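Local coordinates for putative mandelate racemase (Zymomonas mobilis, PDB 2OX4) that probably acts as a magnesium-dependent dehydratase of the enolase superfamily, related to mandelate racemase and muconate lactonizing enzyme, at the interface of chains A and B. Coordinates in Å, arbitrary orientation; residue numbers count along the deposited sequence, not the author numbering. Chains: chain A/B, Putative mandelate racemase.

The interface of chains A and B. Residues chain A 118-122, 301, 334, 336; chain B 68-72, 106.
The first turn of helix 70-79 of chain B docks against the loop A:Gly119–A:Asn122, which opens with two glycines, and B:Glu71 forms the core of the contact. The backbone N of B:Glu71 donates to the carbonyl O of A:Gly119 at 3.1 Å, nearly straight (162° at H) and in the carbonyl plane on a lone pair. With CG anti to the carbonyl carbon (chi1 -69°) and the chain bent at chi2 (-75°), the methylene CG of B:Glu71 packs 3.7 Å from CA of A:Gly119, where a side chain is lacking, while the carboxylate turns toward A:Lys301. The two charged groups meet tip to tip: NZ of A:Lys301, delivered by a chain bent at chi4, lies 2.7 Å from OE2 of B:Glu71 in a salt bridge, approaching from above the carboxylate plane. An alanine in place of B:Glu71 would remove the carboxylate and CG and would probably leave the A:Lys301 ammonium without this counter-charge and loosen the packing on A:Gly119. Beside this tight core, the methyl of B:Ala72 rests against the backbone of A:Lys121 and A:Asn122. A water bridges the chains, 2.8 Å from N of B:Ala72 and 2.6 Å from O of A:Gly119, so this carbonyl is gripped by both an amide and a water. The flank at B:Asn69 is looser: OD1 of B:Asn69 accepts from N of A:Lys121 at 3.2 Å, bent and from above the amide plane, and B:Lys106 braces B:Thr70 from within chain B and lays its CG over the B:Phe68 ring. The patch recurs across the two-fold axis of this pair within the eight-chain assembly, possibly biological, joining the start of helix 70-79 in the N-terminal domain to the loop after helix 114-117 and to helix 296-309 of the partner's barrel domain.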
loop_
_atom_site.group_PDB
_atom_site.type_symbol
_atom_site.label_atom_id
_atom_site.label_comp_id
_atom_site.label_asym_id
_atom_site.label_seq_id
_atom_site.Cartn_x
_atom_site.Cartn_y
_atom_site.Cartn_z
ATOM N N LEU A 118 19.373 -8.844 33.701
ATOM C CA LEU A 118 18.496 -8.647 32.544
ATOM C C LEU A 118 17.370 -7.645 32.820
ATOM O O LEU A 118 16.514 -7.409 31.963
ATOM C CB LEU A 118 17.898 -9.974 32.092
ATOM C CG LEU A 118 18.845 -11.048 31.566
ATOM C CD1 LEU A 118 18.057 -12.337 31.329
ATOM C CD2 LEU A 118 19.550 -10.575 30.279
ATOM N N GLY A 119 17.361 -7.062 34.014
ATOM C CA GLY A 119 16.343 -6.063 34.355
ATOM C C GLY A 119 15.418 -6.434 35.502
ATOM O O GLY A 119 14.484 -5.682 35.813
ATOM N N GLY A 120 15.679 -7.581 36.139
ATOM C CA GLY A 120 14.968 -7.968 37.358
ATOM C C GLY A 120 13.724 -8.798 37.104
ATOM O O GLY A 120 13.468 -9.188 35.976
ATOM N N LYS A 121 12.956 -9.084 38.162
ATOM C CA LYS A 121 11.720 -9.859 38.033
ATOM C C LYS A 121 10.530 -8.997 37.629
ATOM O O LYS A 121 10.367 -7.885 38.145
ATOM C CB LYS A 121 11.372 -10.524 39.371
ATOM C CG LYS A 121 12.095 -11.814 39.624
ATOM C CD LYS A 121 11.749 -12.373 40.993
ATOM C CE LYS A 121 12.648 -13.550 41.306
ATOM N NZ LYS A 121 12.825 -13.720 42.760
ATOM N N ASN A 122 9.664 -9.542 36.770
ATOM C CA ASN A 122 8.389 -8.892 36.449
ATOM C C ASN A 122 7.205 -9.592 37.099
ATOM O O ASN A 122 6.055 -9.150 36.963
ATOM C CB ASN A 122 8.182 -8.808 34.939
ATOM C CG ASN A 122 9.094 -7.793 34.297
ATOM O OD1 ASN A 122 8.673 -6.690 33.951
ATOM N ND2 ASN A 122 10.369 -8.152 34.160
ATOM N N LYS A 301 16.028 -10.608 24.450
ATOM C CA LYS A 301 15.537 -9.368 25.032
ATOM C C LYS A 301 15.128 -8.364 23.945
ATOM O O LYS A 301 14.045 -7.799 24.015
ATOM C CB LYS A 301 16.603 -8.773 25.958
ATOM C CG LYS A 301 16.088 -7.741 26.917
ATOM C CD LYS A 301 17.156 -7.371 27.941
ATOM C CE LYS A 301 16.653 -6.287 28.886
ATOM N NZ LYS A 301 15.385 -5.663 28.385
ATOM N N ALA A 334 12.320 -11.840 33.336
ATOM C CA ALA A 334 12.878 -10.489 33.184
ATOM C C ALA A 334 12.142 -9.628 32.148
ATOM O O ALA A 334 12.482 -8.454 31.967
ATOM C CB ALA A 334 14.363 -10.553 32.851
ATOM N N PRO A 336 8.401 -7.955 30.670
ATOM C CA PRO A 336 6.996 -7.659 31.000
ATOM C C PRO A 336 5.952 -8.456 30.207
ATOM O O PRO A 336 4.862 -8.726 30.735
ATOM C CB PRO A 336 6.867 -6.160 30.689
ATOM C CG PRO A 336 7.916 -5.901 29.654
ATOM C CD PRO A 336 9.073 -6.793 30.054
ATOM N N PHE B 68 16.967 -2.605 41.348
ATOM C CA PHE B 68 17.345 -3.597 40.357
ATOM C C PHE B 68 16.219 -4.017 39.419
ATOM O O PHE B 68 16.478 -4.565 38.353
ATOM C CB PHE B 68 17.984 -4.816 41.013
ATOM C CG PHE B 68 19.470 -4.673 41.195
ATOM C CD1 PHE B 68 19.978 -3.851 42.204
ATOM C CD2 PHE B 68 20.360 -5.317 40.332
ATOM C CE1 PHE B 68 21.367 -3.698 42.368
ATOM C CE2 PHE B 68 21.745 -5.170 40.489
ATOM C CZ PHE B 68 22.245 -4.359 41.507
ATOM N N ASN B 69 14.974 -3.766 39.814
ATOM C CA ASN B 69 13.833 -4.191 39.002
ATOM C C ASN B 69 13.449 -3.108 37.995
ATOM O O ASN B 69 12.315 -2.628 37.978
ATOM C CB ASN B 69 12.640 -4.552 39.889
ATOM C CG ASN B 69 12.833 -5.862 40.618
ATOM O OD1 ASN B 69 13.596 -6.717 40.174
ATOM N ND2 ASN B 69 12.134 -6.033 41.745
ATOM N N THR B 70 14.409 -2.715 37.165
ATOM C CA THR B 70 14.199 -1.596 36.233
ATOM C C THR B 70 13.130 -1.918 35.184
ATOM O O THR B 70 12.351 -1.038 34.825
ATOM C CB THR B 70 15.510 -1.162 35.552
ATOM O OG1 THR B 70 16.253 -2.322 35.147
ATOM C CG2 THR B 70 16.350 -0.318 36.499
ATOM N N GLU B 71 13.056 -3.173 34.723
ATOM C CA GLU B 71 12.028 -3.542 33.722
ATOM C C GLU B 71 10.616 -3.423 34.302
ATOM O O GLU B 71 9.749 -2.807 33.692
ATOM C CB GLU B 71 12.262 -4.946 33.132
ATOM C CG GLU B 71 13.487 -5.031 32.237
ATOM C CD GLU B 71 13.279 -4.391 30.867
ATOM O OE1 GLU B 71 12.119 -4.301 30.400
ATOM O OE2 GLU B 71 14.285 -4.008 30.236
ATOM N N ALA B 72 10.397 -4.010 35.479
ATOM C CA ALA B 72 9.086 -3.989 36.125
ATOM C C ALA B 72 8.682 -2.576 36.538
ATOM O O ALA B 72 7.532 -2.181 36.378
ATOM C CB ALA B 72 9.051 -4.943 37.329
ATOM N N LYS B 106 22.559 0.522 40.472
ATOM C CA LYS B 106 23.004 -0.826 40.099
ATOM C C LYS B 106 24.513 -0.880 39.922
ATOM O O LYS B 106 25.165 -1.801 40.406
ATOM C CB LYS B 106 22.328 -1.277 38.796
ATOM C CG LYS B 106 20.825 -1.479 38.914
ATOM C CD LYS B 106 20.339 -2.455 37.850
ATOM C CE LYS B 106 19.648 -1.762 36.717
ATOM N NZ LYS B 106 18.899 -2.738 35.865
HETATM O O HOH W 1 12.133 -5.804 36.827
#